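Local coordinates for 50S ribosomal protein L16 arginine hydroxylase (PDB 4CCL), which catalyses the iron(II)- and 2-oxoglutarate-dependent 3-hydroxylation of an arginine in ribosomal protein uL16, and works as a homodimer, at the interface of chains A and B. Residues are numbered along the deposited sequence; one frame, centred on the assembly and turned at random. Chains: chain A/B, 50S ribosomal protein L16 arginine hydroxylase.

Contact 1: the interface of chains A and B. Residues chain A 106, 205, 264, 268; chain B 228, 247, 250.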
loop_
_atom_site.group_PDB
_atom_site.type_symbol
_atom_site.label_atom_id
_atom_site.label_comp_id
_atom_site.label_asym_id
_atom_site.label_seq_id
_atom_site.Cartn_x
_atom_site.Cartn_y
_atom_site.Cartn_z
ATOM N N TRP A 106 -0.136 -24.325 -2.647
ATOM C CA TRP A 106 -0.049 -22.869 -2.580
ATOM C C TRP A 106 1.241 -22.317 -3.194
ATOM O O TRP A 106 1.285 -21.168 -3.635
ATOM C CB TRP A 106 -0.274 -22.352 -1.149
ATOM C CG TRP A 106 0.921 -22.378 -0.235
ATOM C CD1 TRP A 106 1.314 -23.403 0.577
ATOM C CD2 TRP A 106 1.851 -21.311 -0.010
ATOM N NE1 TRP A 106 2.438 -23.047 1.280
ATOM C CE2 TRP A 106 2.787 -21.766 0.939
ATOM C CE3 TRP A 106 1.986 -20.018 -0.525
ATOM C CZ2 TRP A 106 3.847 -20.975 1.383
ATOM C CZ3 TRP A 106 3.038 -19.233 -0.081
ATOM C CH2 TRP A 106 3.955 -19.715 0.861
ATOM N N PRO A 205 5.577 -15.112 -2.844
ATOM C CA PRO A 205 5.473 -13.665 -2.652
ATOM C C PRO A 205 6.761 -13.110 -2.061
ATOM O O PRO A 205 7.407 -13.805 -1.278
ATOM C CB PRO A 205 4.335 -13.536 -1.636
ATOM C CG PRO A 205 4.387 -14.809 -0.859
ATOM C CD PRO A 205 4.791 -15.866 -1.851
ATOM N N PHE A 264 -5.336 -10.579 8.693
ATOM C CA PHE A 264 -4.217 -11.057 7.887
ATOM C C PHE A 264 -4.522 -12.413 7.265
ATOM O O PHE A 264 -4.242 -12.645 6.083
ATOM C CB PHE A 264 -2.936 -11.161 8.713
ATOM C CG PHE A 264 -1.782 -11.729 7.946
ATOM C CD1 PHE A 264 -1.274 -11.050 6.858
ATOM C CD2 PHE A 264 -1.219 -12.945 8.295
ATOM C CE1 PHE A 264 -0.230 -11.562 6.142
ATOM C CE2 PHE A 264 -0.161 -13.462 7.573
ATOM C CZ PHE A 264 0.333 -12.764 6.495
ATOM N N PHE A 268 -4.901 -12.899 3.233
ATOM C CA PHE A 268 -3.953 -13.758 2.533
ATOM C C PHE A 268 -4.643 -14.935 1.866
ATOM O O PHE A 268 -4.226 -15.380 0.804
ATOM C CB PHE A 268 -2.838 -14.258 3.451
ATOM C CG PHE A 268 -1.780 -15.042 2.729
ATOM C CD1 PHE A 268 -0.893 -14.405 1.877
ATOM C CD2 PHE A 268 -1.683 -16.413 2.885
ATOM C CE1 PHE A 268 0.076 -15.119 1.203
ATOM C CE2 PHE A 268 -0.714 -17.134 2.215
ATOM C CZ PHE A 268 0.166 -16.485 1.371
ATOM N N TYR B 228 9.870 -15.190 -0.262
ATOM C CA TYR B 228 9.624 -16.297 0.652
ATOM C C TYR B 228 10.403 -17.511 0.162
ATOM O O TYR B 228 10.435 -17.788 -1.038
ATOM C CB TYR B 228 8.123 -16.606 0.705
ATOM C CG TYR B 228 7.750 -17.831 1.520
ATOM C CD1 TYR B 228 7.741 -19.100 0.946
ATOM C CD2 TYR B 228 7.388 -17.716 2.857
ATOM C CE1 TYR B 228 7.399 -20.217 1.684
ATOM C CE2 TYR B 228 7.041 -18.830 3.603
ATOM C CZ TYR B 228 7.049 -20.077 3.011
ATOM O OH TYR B 228 6.705 -21.189 3.746
HETATM N N MSE B 247 2.297 -19.226 7.392
HETATM C CA MSE B 247 1.665 -17.934 7.645
HETATM C C MSE B 247 2.561 -17.080 8.530
HETATM O O MSE B 247 2.773 -15.893 8.263
HETATM C CB MSE B 247 0.312 -18.122 8.332
HETATM C CG MSE B 247 -0.695 -18.925 7.530
HETATM SE SE MSE B 247 -1.280 -17.991 5.922
HETATM C CE MSE B 247 -2.210 -16.491 6.756
ATOM N N LEU B 250 5.561 -15.821 6.619
ATOM C CA LEU B 250 5.068 -14.779 5.721
ATOM C C LEU B 250 4.867 -13.434 6.420
ATOM O O LEU B 250 5.343 -12.405 5.940
ATOM C CB LEU B 250 3.768 -15.230 5.055
ATOM C CG LEU B 250 3.900 -16.320 3.987
ATOM C CD1 LEU B 250 2.583 -17.059 3.804
ATOM C CD2 LEU B 250 4.371 -15.728 2.666
#
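The indole of A:Trp106 meets the phenol ring of B:Tyr228 edge to face, the two planes turned 67° apart. It is the benzo end of the indole that points in, with A:Trp106 CH2 3.6 Å from B:Tyr228 CE1 and CZ2 beside it, off-centre over one face of the tyrosine ring. The tyrosine backbone is held as well: B:Tyr228 N hydrogen-bonds to the carbonyl O of A:Pro205 at 3.0 Å, nearly straight at the hydrogen (171°), which ties down the stretch that carries the ring. Farther along, the rings of A:Phe264 and A:Phe268 meet B:Met247, a selenomethionine. The bend at chi2 brings B:Met247 SE to 3.4 Å from A:Phe268 CD2, and that at chi3 turns its methyl CE to A:Phe264 CE2 at 3.7 Å. B:Leu250 forks between two partners: CD1 reaches A:Phe268 CZ at 3.5 Å, and CD2 reaches A:Pro205 CG at 3.6 Å, the leucine standing at about a right angle to both side chains. In the fold of this dimer, B:Met247 and B:Leu250 lie on helix 244-258, packed against helix 261-272 of chain A, whereas A:Trp106, A:Pro205 and B:Tyr228 come from loops flanking that helical core.

Contact 2: the interface of chains A and B. Residues chain A 247, 250-251, 254-255; chain B 258-259, 264.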
loop_
_atom_site.group_PDB
_atom_site.type_symbol
_atom_site.label_atom_id
_atom_site.label_comp_id
_atom_site.label_asym_id
_atom_site.label_seq_id
_atom_site.Cartn_x
_atom_site.Cartn_y
_atom_site.Cartn_z
HETATM N N MSE A 247 7.977 7.344 17.746
HETATM C CA MSE A 247 8.223 6.470 16.602
HETATM C C MSE A 247 7.812 5.042 16.945
HETATM O O MSE A 247 7.182 4.349 16.138
HETATM C CB MSE A 247 9.700 6.508 16.201
HETATM C CG MSE A 247 10.202 7.884 15.801
HETATM SE SE MSE A 247 9.442 8.493 14.114
HETATM C CE MSE A 247 10.366 7.273 12.912
ATOM N N LEU A 250 3.948 4.675 16.952
ATOM C CA LEU A 250 3.452 4.507 15.585
ATOM C C LEU A 250 3.723 3.107 15.015
ATOM O O LEU A 250 2.806 2.414 14.509
ATOM C CB LEU A 250 4.079 5.574 14.683
ATOM C CG LEU A 250 3.798 7.022 15.099
ATOM C CD1 LEU A 250 4.943 7.941 14.702
ATOM C CD2 LEU A 250 2.488 7.512 14.497
ATOM N N ARG A 251 4.985 2.697 15.105
ATOM C CA ARG A 251 5.404 1.413 14.564
ATOM C C ARG A 251 4.587 0.287 15.188
ATOM O O ARG A 251 4.095 -0.596 14.483
ATOM C CB ARG A 251 6.907 1.193 14.769
ATOM C CG ARG A 251 7.498 0.129 13.860
ATOM C CD ARG A 251 9.019 0.176 13.815
ATOM N NE ARG A 251 9.626 -0.178 15.094
ATOM C CZ ARG A 251 10.306 0.671 15.857
ATOM N NH1 ARG A 251 10.472 1.928 15.469
ATOM N NH2 ARG A 251 10.826 0.264 17.008
HETATM N N MSE A 254 1.179 -0.099 13.806
HETATM C CA MSE A 254 1.210 -0.903 12.580
HETATM C C MSE A 254 1.370 -2.416 12.834
HETATM O O MSE A 254 0.609 -3.239 12.295
HETATM C CB MSE A 254 2.306 -0.407 11.635
HETATM C CG MSE A 254 2.070 0.973 11.063
HETATM SE SE MSE A 254 3.494 1.565 9.862
HETATM C CE MSE A 254 5.039 1.236 10.997
ATOM N N LEU A 255 2.358 -2.770 13.653
ATOM C CA LEU A 255 2.608 -4.163 14.012
ATOM C C LEU A 255 1.377 -4.794 14.648
ATOM O O LEU A 255 1.078 -5.966 14.413
ATOM C CB LEU A 255 3.793 -4.264 14.974
ATOM C CG LEU A 255 5.107 -3.634 14.514
ATOM C CD1 LEU A 255 6.187 -3.818 15.569
ATOM C CD2 LEU A 255 5.548 -4.215 13.181
ATOM N N ILE B 258 9.313 -3.858 8.273
ATOM C CA ILE B 258 8.903 -2.684 9.033
ATOM C C ILE B 258 9.970 -2.279 10.052
ATOM O O ILE B 258 10.216 -1.087 10.273
ATOM C CB ILE B 258 7.548 -2.924 9.729
ATOM C CG1 ILE B 258 6.416 -2.800 8.708
ATOM C CG2 ILE B 258 7.347 -1.952 10.880
ATOM C CD1 ILE B 258 5.106 -3.329 9.194
ATOM N N ASN B 259 10.643 -3.271 10.627
ATOM C CA ASN B 259 11.672 -2.994 11.626
ATOM C C ASN B 259 13.092 -2.766 11.087
ATOM O O ASN B 259 14.019 -2.550 11.868
ATOM C CB ASN B 259 11.673 -4.076 12.708
ATOM C CG ASN B 259 10.368 -4.128 13.473
ATOM O OD1 ASN B 259 9.658 -3.128 13.581
ATOM N ND2 ASN B 259 10.044 -5.295 14.010
ATOM N N PHE B 264 11.931 2.714 7.978
ATOM C CA PHE B 264 10.744 3.295 8.602
ATOM C C PHE B 264 10.954 4.755 8.983
ATOM O O PHE B 264 10.119 5.611 8.675
ATOM C CB PHE B 264 10.300 2.507 9.836
ATOM C CG PHE B 264 9.163 3.156 10.574
ATOM C CD1 PHE B 264 8.054 3.616 9.885
ATOM C CD2 PHE B 264 9.205 3.317 11.947
ATOM C CE1 PHE B 264 7.012 4.215 10.546
ATOM C CE2 PHE B 264 8.159 3.919 12.618
ATOM C CZ PHE B 264 7.061 4.369 11.914
#
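Aromatic contacts centre on B:Phe264, whose ring enters among the side chains of A:Met247, A:Arg251 and A:Met254, the two methionines being selenomethionines. The methyl CE of A:Met254 sits over one face of the B:Phe264 ring in a CH-pi contact, 4.0 Å from the centroid and shifted toward the rim near CE1. A bend at chi3 (-51°) turns this methyl out of an otherwise extended chain and onto the face. At the ring edge, in its plane, lies the backbone O of A:Met247, 3.7 Å from B:Phe264 CE2, with the methyl of the same methionine also near that carbon.

Aliphatic packing is carried by B:Ile258, whose CG2 branch touches A:Arg251 CG at 3.6 Å and A:Leu255 CD2 at 3.7 Å. Both chain A side chains run past the isoleucine in the opposite direction, so the contact is made alongside.

A:Arg251 also brings a polar group into this apolar setting. The methylene A:Arg251 CD packs 3.7 Å from B:Phe264 CD2, and the guanidinium stands steeply to the ring, 79° between planes, with CD2 at its edge. The amide oxygen OD1 of B:Asn259 lies 3.3 Å from A:Arg251 NE, the amide and guanidinium planes almost perpendicular; the nearness may be mildly favourable electrostatically.

Together the contacts join helix 244-259 of chain A to the end of the matching helix and to helix 263-272 of chain B, helping to hold the homodimer together.

Contact 3: the interface of chains A and B. Residues chain A 207, 210-211; chain B 224, 226, 250, 253-254, 257.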
loop_
_atom_site.group_PDB
_atom_site.type_symbol
_atom_site.label_atom_id
_atom_site.label_comp_id
_atom_site.label_asym_id
_atom_site.label_seq_id
_atom_site.Cartn_x
_atom_site.Cartn_y
_atom_site.Cartn_z
ATOM N N THR A 207 8.285 -9.587 0.161
ATOM C CA THR A 207 7.715 -8.799 1.252
ATOM C C THR A 207 6.894 -7.621 0.734
ATOM O O THR A 207 5.846 -7.286 1.290
ATOM C CB THR A 207 8.803 -8.294 2.214
ATOM O OG1 THR A 207 9.658 -9.383 2.582
ATOM C CG2 THR A 207 8.175 -7.708 3.465
ATOM N N LEU A 210 3.381 -8.634 -0.239
ATOM C CA LEU A 210 2.623 -8.859 0.986
ATOM C C LEU A 210 2.153 -7.533 1.579
ATOM O O LEU A 210 0.978 -7.376 1.921
ATOM C CB LEU A 210 3.469 -9.618 2.014
ATOM C CG LEU A 210 3.870 -11.052 1.664
ATOM C CD1 LEU A 210 4.836 -11.611 2.695
ATOM C CD2 LEU A 210 2.640 -11.936 1.548
ATOM N N ILE A 211 3.072 -6.580 1.691
ATOM C CA ILE A 211 2.757 -5.295 2.303
ATOM C C ILE A 211 1.779 -4.466 1.457
ATOM O O ILE A 211 0.864 -3.839 1.996
ATOM C CB ILE A 211 4.044 -4.498 2.669
ATOM C CG1 ILE A 211 3.770 -3.532 3.821
ATOM C CG2 ILE A 211 4.621 -3.759 1.472
ATOM C CD1 ILE A 211 3.310 -4.216 5.090
ATOM N N GLY B 224 12.004 -4.390 0.072
ATOM C CA GLY B 224 11.360 -5.644 0.427
ATOM C C GLY B 224 11.235 -6.618 -0.729
ATOM O O GLY B 224 10.196 -7.253 -0.905
ATOM N N ASN B 226 12.889 -9.350 -1.175
ATOM C CA ASN B 226 13.282 -10.701 -0.792
ATOM C C ASN B 226 12.106 -11.674 -0.810
ATOM O O ASN B 226 11.077 -11.432 -0.183
ATOM C CB ASN B 226 13.942 -10.694 0.588
ATOM C CG ASN B 226 13.004 -10.219 1.678
ATOM O OD1 ASN B 226 12.241 -9.271 1.489
ATOM N ND2 ASN B 226 13.044 -10.887 2.824
ATOM N N LEU B 250 5.561 -15.821 6.619
ATOM C CA LEU B 250 5.068 -14.779 5.721
ATOM C C LEU B 250 4.867 -13.434 6.420
ATOM O O LEU B 250 5.343 -12.405 5.940
ATOM C CB LEU B 250 3.768 -15.230 5.055
ATOM C CG LEU B 250 3.900 -16.320 3.987
ATOM C CD1 LEU B 250 2.583 -17.059 3.804
ATOM C CD2 LEU B 250 4.371 -15.728 2.666
HETATM N N MSE B 253 8.057 -11.805 7.676
HETATM C CA MSE B 253 8.690 -10.995 6.638
HETATM C C MSE B 253 8.270 -9.523 6.717
HETATM O O MSE B 253 9.121 -8.629 6.744
HETATM C CB MSE B 253 8.410 -11.571 5.248
HETATM C CG MSE B 253 9.247 -12.798 4.925
HETATM SE SE MSE B 253 8.487 -13.939 3.538
HETATM C CE MSE B 253 8.569 -12.728 2.019
HETATM N N MSE B 254 6.965 -9.272 6.768
HETATM C CA MSE B 254 6.462 -7.902 6.849
HETATM C C MSE B 254 6.924 -7.182 8.110
HETATM O O MSE B 254 7.387 -6.036 8.044
HETATM C CB MSE B 254 4.936 -7.873 6.770
HETATM C CG MSE B 254 4.376 -7.677 5.375
HETATM SE SE MSE B 254 2.459 -8.021 5.358
HETATM C CE MSE B 254 2.489 -9.681 6.369
ATOM N N LEU B 257 10.576 -6.333 7.793
ATOM C CA LEU B 257 10.786 -5.195 6.901
ATOM C C LEU B 257 10.467 -3.891 7.613
ATOM O O LEU B 257 11.253 -2.940 7.568
ATOM C CB LEU B 257 9.940 -5.309 5.632
ATOM C CG LEU B 257 9.872 -4.028 4.788
ATOM C CD1 LEU B 257 11.260 -3.603 4.326
ATOM C CD2 LEU B 257 8.932 -4.178 3.598
HETATM O O HOH W 1 11.539 -8.556 4.805
#
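A:Thr207 opens helix 207-220 with helical backbone angles, and its amide N makes a weak hydrogen bond, 3.4 Å, to the backbone O of B:Asn226 in a loop of the partner. In this JmjC-family oxygenase the helix lies against helix 244-258 of chain B. The threonine hydroxyl, A:Thr207 OG1, donates to the amide oxygen OD1 of B:Asn226 at 2.8 Å, approaching at 119° to the C=O and tilted 33° from its plane. A chi1 of -49° sets A:Thr207 OG1 beside the backbone N, where it also meets water 1 at 3.0 Å; water 1 in turn lies 3.1 Å from the backbone O of B:Met253, and the hydroxyl and water 1 together link loop and helix of chain B. The methyl A:Thr207 CG2, the other branch, goes to B:Leu257 CD2 at 3.6 Å. A valine in place of A:Thr207 would probably leave OD1 of B:Asn226 and water 1 without their hydroxyl partner. Deeper along the helix, A:Ile211 CD1 packs on B:Met254 CG at 3.6 Å, the two side chains set obliquely. A:Leu210 places CB near B:Met254 SE, at 3.8 Å, and CD1 against the backbone O of B:Leu250 at 3.4 Å.

Contact 3 lies between contacts 1 and 2 along the dimer's central helical layer. Contact 1 and contact 3 have C-alpha centres about 9 Å apart and share B:Leu250, whose side chain serves contact 1 and whose backbone O takes part in contact 3. Contact 2 lies about 13 Å from contact 3 and about 20 Å from contact 1, and it pairs helix 244-259 of chain A with the end of the matching chain B helix, whose earlier turns serve the other two. Two-fold symmetry repeats every contact with the chains exchanged, so this helix pair and its flanking segments hold the subunits together at points spread over some 20 Å between the centres of contacts 1 and 2.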